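Local coordinates for coiled-coil quantitatively-enriched protein 1 (Schizosaccharomyces pombe, PDB 7CUJ), which links telomeres to the meiotic centrosome as an adaptor of the fission yeast shelterin complex, and is required for telomere length regulation and chromosome segregation, at residues H219-F224 with L307-A311; S102-L107 with R210-L214. The contacts are given in a common frame with arbitrary orientation. Numbering follows the deposited sequence.

Contact 1: residues H219-F224 with L307-A311; sequences HAIKCF and LMDLA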
loop_
_atom_site.group_PDB
_atom_site.type_symbol
_atom_site.label_atom_id
_atom_site.label_comp_id
_atom_site.label_asym_id
_atom_site.label_seq_id
_atom_site.Cartn_x
_atom_site.Cartn_y
_atom_site.Cartn_z
ATOM N N HIS A 219 -6.214 -24.070 2.297
ATOM C CA HIS A 219 -7.611 -24.310 1.975
ATOM C C HIS A 219 -7.933 -23.775 0.581
ATOM O O HIS A 219 -8.608 -24.448 -0.196
ATOM C CB HIS A 219 -8.507 -23.680 3.051
ATOM C CG HIS A 219 -9.913 -24.174 3.043
ATOM N ND1 HIS A 219 -10.787 -23.908 4.079
ATOM C CD2 HIS A 219 -10.599 -24.915 2.147
ATOM C CE1 HIS A 219 -11.957 -24.456 3.818
ATOM N NE2 HIS A 219 -11.865 -25.082 2.639
ATOM N N ALA A 220 -7.434 -22.569 0.277
ATOM C CA ALA A 220 -7.699 -21.902 -0.989
ATOM C C ALA A 220 -7.052 -22.660 -2.147
ATOM O O ALA A 220 -7.685 -22.868 -3.181
ATOM C CB ALA A 220 -7.236 -20.464 -0.931
ATOM N N ILE A 221 -5.793 -23.071 -1.964
ATOM C CA ILE A 221 -5.085 -23.855 -2.964
ATOM C C ILE A 221 -5.857 -25.149 -3.237
ATOM O O ILE A 221 -5.979 -25.567 -4.389
ATOM C CB ILE A 221 -3.621 -24.104 -2.540
ATOM C CG1 ILE A 221 -2.789 -22.821 -2.654
ATOM C CG2 ILE A 221 -3.004 -25.245 -3.340
ATOM C CD1 ILE A 221 -1.514 -22.826 -1.841
ATOM N N LYS A 222 -6.396 -25.760 -2.173
ATOM C CA LYS A 222 -7.166 -26.992 -2.277
ATOM C C LYS A 222 -8.367 -26.795 -3.206
ATOM O O LYS A 222 -8.611 -27.633 -4.072
ATOM C CB LYS A 222 -7.514 -27.533 -0.882
ATOM C CG LYS A 222 -8.916 -28.103 -0.695
ATOM C CD LYS A 222 -9.149 -29.450 -1.343
ATOM C CE LYS A 222 -10.613 -29.708 -1.635
ATOM N NZ LYS A 222 -10.815 -30.991 -2.352
ATOM N N CYS A 223 -9.086 -25.675 -3.040
ATOM C CA CYS A 223 -10.355 -25.449 -3.719
ATOM C C CYS A 223 -10.154 -25.042 -5.179
ATOM O O CYS A 223 -11.100 -25.096 -5.961
ATOM C CB CYS A 223 -11.187 -24.391 -3.002
ATOM S SG CYS A 223 -11.823 -24.938 -1.395
ATOM N N PHE A 224 -8.932 -24.626 -5.538
ATOM C CA PHE A 224 -8.649 -24.187 -6.898
ATOM C C PHE A 224 -7.548 -25.041 -7.524
ATOM O O PHE A 224 -7.028 -24.699 -8.584
ATOM C CB PHE A 224 -8.356 -22.683 -6.945
ATOM C CG PHE A 224 -9.525 -21.813 -6.558
ATOM C CD1 PHE A 224 -9.720 -21.439 -5.236
ATOM C CD2 PHE A 224 -10.444 -21.383 -7.506
ATOM C CE1 PHE A 224 -10.802 -20.652 -4.869
ATOM C CE2 PHE A 224 -11.524 -20.592 -7.139
ATOM C CZ PHE A 224 -11.703 -20.231 -5.821
ATOM N N LEU A 307 -13.143 -30.589 3.236
ATOM C CA LEU A 307 -13.032 -29.152 3.428
ATOM C C LEU A 307 -14.156 -28.467 2.659
ATOM O O LEU A 307 -14.460 -28.865 1.535
ATOM C CB LEU A 307 -11.660 -28.685 2.935
ATOM C CG LEU A 307 -10.472 -29.150 3.774
ATOM C CD1 LEU A 307 -9.185 -29.032 2.979
ATOM C CD2 LEU A 307 -10.374 -28.351 5.063
ATOM N N MET A 308 -14.772 -27.453 3.283
ATOM C CA MET A 308 -15.880 -26.744 2.658
ATOM C C MET A 308 -15.376 -25.988 1.431
ATOM O O MET A 308 -14.245 -25.513 1.414
ATOM C CB MET A 308 -16.600 -25.795 3.626
ATOM C CG MET A 308 -15.748 -24.658 4.158
ATOM S SD MET A 308 -16.717 -23.539 5.204
ATOM C CE MET A 308 -17.027 -24.587 6.626
ATOM N N ASP A 309 -16.222 -25.912 0.399
ATOM C CA ASP A 309 -15.839 -25.361 -0.892
ATOM C C ASP A 309 -15.892 -23.837 -0.831
ATOM O O ASP A 309 -16.864 -23.271 -0.337
ATOM C CB ASP A 309 -16.724 -25.914 -2.013
ATOM C CG ASP A 309 -16.207 -25.635 -3.416
ATOM O OD1 ASP A 309 -15.167 -24.954 -3.547
ATOM O OD2 ASP A 309 -16.847 -26.107 -4.373
ATOM N N LEU A 310 -14.847 -23.187 -1.359
ATOM C CA LEU A 310 -14.717 -21.738 -1.283
ATOM C C LEU A 310 -14.814 -21.107 -2.672
ATOM O O LEU A 310 -14.444 -19.947 -2.846
ATOM C CB LEU A 310 -13.379 -21.380 -0.627
ATOM C CG LEU A 310 -13.145 -21.909 0.787
ATOM C CD1 LEU A 310 -11.715 -21.628 1.229
ATOM C CD2 LEU A 310 -14.139 -21.315 1.775
ATOM N N ALA A 311 -15.331 -21.867 -3.647
ATOM C CA ALA A 311 -15.368 -21.444 -5.041
ATOM C C ALA A 311 -16.255 -20.214 -5.225
ATOM O O ALA A 311 -16.029 -19.430 -6.143
ATOM C CB ALA A 311 -15.814 -22.588 -5.922
#
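Near the C-terminal end of this piece of Ccq1, segment 307-311, extended as far as Asp309, runs beside helix 217-223, which follows strand 208-213 of the parallel sheet in this alpha/beta domain. Leu307 enters first, its CB 3.6 Å from His219 NE2, its CD2 covering one face of the imidazole and its CD1 3.8 Å from Lys222 CG. Met308 turns its CB away from the helix, but its carbonyl O, near the plane of the imidazole, accepts a 2.7 Å hydrogen bond from His219 NE2. The t rotamer of His219 brings the ring across to this loop, and ND1 is bonded in turn to Gly215 N, so both ring nitrogens are used. OD1 of the exposed Asp309 accepts a 3.1 Å hydrogen bond from Ala311 N, an Asx turn with Leu310 at its middle, facing the helix. Leu310 packs CD1 over the His219 face opposite Leu307, a CH-pi contact 3.5 Å from the ring centroid, while Leu310 N makes a weak 3.5 Å hydrogen bond to Cys223 SG. Beyond it, Ala311 meets Phe224, the first residue to leave helical geometry, whose ring swings toward the loop until CZ lies 3.9 Å from Ala311 CA.

Contact 2: residues S102-L107 with R210-L214; sequences SKFLFL and RLIHL
Lys103, fully extended beyond an m chi1 (m, t, t, t), lays its aliphatic chain over Leu211 and His213: CE lies 3.9 Å from Leu211 CB and 3.4 Å from His213 ND1. Its ammonium passes on to a salt bridge with Glu218 and a hydrogen bond to Tyr189 O. Segment 102-107 is regular helix; 210-213 is extended strand, paired with strands 11-16 and 184-188 in a parallel sheet. Helix-on-sheet packing of this kind is characteristic of alpha/beta folds. The short axes approach to 9.8 Å with N-to-C directions 144° apart, roughly antiparallel, and the nearest CA atoms pair Lys103 with Leu211 (6.9 Å) and Ser102 with His213 (8.2 Å). Leu211 points at the helix, CD1 3.9 Å from CE2 of Phe106 (chi1 t) and CD2 4.4 Å from CG of Leu107 (chi1 m); Ile212 turns away. At the helix start, one water accepts from Ser102 N at 2.7 Å and lies 3.2 Å from His213 NE2, with which it is also hydrogen-bonded.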
loop_
_atom_site.group_PDB
_atom_site.type_symbol
_atom_site.label_atom_id
_atom_site.label_comp_id
_atom_site.label_asym_id
_atom_site.label_seq_id
_atom_site.Cartn_x
_atom_site.Cartn_y
_atom_site.Cartn_z
ATOM N N SER A 102 -2.419 -26.358 15.580
ATOM C CA SER A 102 -3.329 -27.490 15.554
ATOM C C SER A 102 -2.656 -28.694 14.904
ATOM O O SER A 102 -3.088 -29.823 15.106
ATOM C CB SER A 102 -4.588 -27.144 14.808
ATOM O OG SER A 102 -5.537 -26.534 15.665
ATOM N N LYS A 103 -1.619 -28.433 14.101
ATOM C CA LYS A 103 -0.940 -29.481 13.355
ATOM C C LYS A 103 -0.046 -30.293 14.292
ATOM O O LYS A 103 -0.077 -31.522 14.265
ATOM C CB LYS A 103 -0.164 -28.882 12.180
ATOM C CG LYS A 103 -1.034 -28.409 11.027
ATOM C CD LYS A 103 -0.250 -27.892 9.849
ATOM C CE LYS A 103 -1.148 -27.535 8.685
ATOM N NZ LYS A 103 -0.375 -26.957 7.561
ATOM N N PHE A 104 0.745 -29.590 15.112
ATOM C CA PHE A 104 1.585 -30.217 16.118
ATOM C C PHE A 104 0.723 -31.030 17.082
ATOM O O PHE A 104 1.039 -32.186 17.369
ATOM C CB PHE A 104 2.421 -29.166 16.854
ATOM C CG PHE A 104 3.761 -28.861 16.234
ATOM C CD1 PHE A 104 3.856 -28.411 14.925
ATOM C CD2 PHE A 104 4.931 -29.005 16.967
ATOM C CE1 PHE A 104 5.091 -28.128 14.359
ATOM C CE2 PHE A 104 6.166 -28.717 16.402
ATOM C CZ PHE A 104 6.244 -28.279 15.099
ATOM N N LEU A 105 -0.369 -30.418 17.562
ATOM C CA LEU A 105 -1.266 -31.051 18.516
ATOM C C LEU A 105 -1.902 -32.289 17.889
ATOM O O LEU A 105 -2.028 -33.319 18.550
ATOM C CB LEU A 105 -2.332 -30.049 18.976
ATOM C CG LEU A 105 -3.381 -30.593 19.949
ATOM C CD1 LEU A 105 -2.741 -31.115 21.228
ATOM C CD2 LEU A 105 -4.420 -29.531 20.274
ATOM N N PHE A 106 -2.294 -32.176 16.612
ATOM C CA PHE A 106 -2.874 -33.296 15.889
ATOM C C PHE A 106 -1.912 -34.482 15.903
ATOM O O PHE A 106 -2.313 -35.595 16.234
ATOM C CB PHE A 106 -3.255 -32.908 14.457
ATOM C CG PHE A 106 -3.646 -34.078 13.590
ATOM C CD1 PHE A 106 -4.935 -34.594 13.631
ATOM C CD2 PHE A 106 -2.717 -34.687 12.757
ATOM C CE1 PHE A 106 -5.290 -35.682 12.846
ATOM C CE2 PHE A 106 -3.072 -35.777 11.975
ATOM C CZ PHE A 106 -4.358 -36.273 12.022
ATOM N N LEU A 107 -0.649 -34.223 15.545
ATOM C CA LEU A 107 0.353 -35.269 15.412
ATOM C C LEU A 107 0.618 -35.928 16.764
ATOM O O LEU A 107 0.828 -37.137 16.830
ATOM C CB LEU A 107 1.629 -34.674 14.807
ATOM C CG LEU A 107 1.560 -34.353 13.313
ATOM C CD1 LEU A 107 2.773 -33.547 12.877
ATOM C CD2 LEU A 107 1.436 -35.619 12.478
ATOM N N ARG A 210 -3.345 -35.092 4.177
ATOM C CA ARG A 210 -2.950 -33.695 4.076
ATOM C C ARG A 210 -3.490 -32.923 5.276
ATOM O O ARG A 210 -4.695 -32.912 5.520
ATOM C CB ARG A 210 -3.450 -33.072 2.768
ATOM C CG ARG A 210 -2.816 -33.652 1.512
ATOM C CD ARG A 210 -3.082 -32.774 0.305
ATOM N NE ARG A 210 -4.497 -32.700 -0.040
ATOM C CZ ARG A 210 -5.014 -31.871 -0.940
ATOM N NH1 ARG A 210 -4.232 -31.030 -1.596
ATOM N NH2 ARG A 210 -6.310 -31.884 -1.185
ATOM N N LEU A 211 -2.577 -32.295 6.022
ATOM C CA LEU A 211 -2.933 -31.359 7.074
ATOM C C LEU A 211 -3.141 -29.994 6.420
ATOM O O LEU A 211 -2.197 -29.398 5.902
ATOM C CB LEU A 211 -1.796 -31.318 8.104
ATOM C CG LEU A 211 -1.782 -32.408 9.183
ATOM C CD1 LEU A 211 -2.348 -33.731 8.688
ATOM C CD2 LEU A 211 -0.384 -32.596 9.747
ATOM N N ILE A 212 -4.398 -29.532 6.424
ATOM C CA ILE A 212 -4.783 -28.296 5.767
ATOM C C ILE A 212 -5.488 -27.407 6.787
ATOM O O ILE A 212 -6.504 -27.797 7.356
ATOM C CB ILE A 212 -5.666 -28.582 4.535
ATOM C CG1 ILE A 212 -4.899 -29.377 3.472
ATOM C CG2 ILE A 212 -6.230 -27.286 3.967
ATOM C CD1 ILE A 212 -5.745 -29.858 2.313
ATOM N N HIS A 213 -4.937 -26.209 7.007
ATOM C CA HIS A 213 -5.535 -25.265 7.936
ATOM C C HIS A 213 -6.792 -24.649 7.327
ATOM O O HIS A 213 -6.767 -24.171 6.193
ATOM C CB HIS A 213 -4.525 -24.199 8.379
ATOM C CG HIS A 213 -3.852 -24.524 9.668
ATOM N ND1 HIS A 213 -2.480 -24.615 9.779
ATOM C CD2 HIS A 213 -4.352 -24.787 10.893
ATOM C CE1 HIS A 213 -2.162 -24.919 11.021
ATOM N NE2 HIS A 213 -3.292 -25.026 11.725
ATOM N N LEU A 214 -7.879 -24.672 8.106
ATOM C CA LEU A 214 -9.159 -24.126 7.685
ATOM C C LEU A 214 -9.039 -22.609 7.549
ATOM O O LEU A 214 -8.647 -21.922 8.495
ATOM C CB LEU A 214 -10.241 -24.506 8.703
ATOM C CG LEU A 214 -10.697 -25.967 8.699
ATOM C CD1 LEU A 214 -11.383 -26.321 10.010
ATOM C CD2 LEU A 214 -11.634 -26.242 7.535
HETATM O O HOH W 1 -3.285 -23.975 14.737
#

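Strand 208-213 and helix 217-223 follow each other in the chain, so contact 2 leads directly into contact 1, their centres about 16 Å apart. Contact 2 is wholly buried, its centre about 6 Å from that of the chain, and packs a helix on one of the sheet's inner strands; contact 1, centred about 14 Å out and partly exposed, holds a loop without regular strand on a helix. The chemistry differs accordingly: the loop offers a backbone carbonyl and, weakly, an NH to two helix side chains, besides its leucine packing, whereas helix and strand meet largely through side chains, with a water at one end. The two touch where Leu307 CD2 packs 3.5 Å from Leu214 CD2, and Leu307 CD1 3.6 Å from Ile212 CG2.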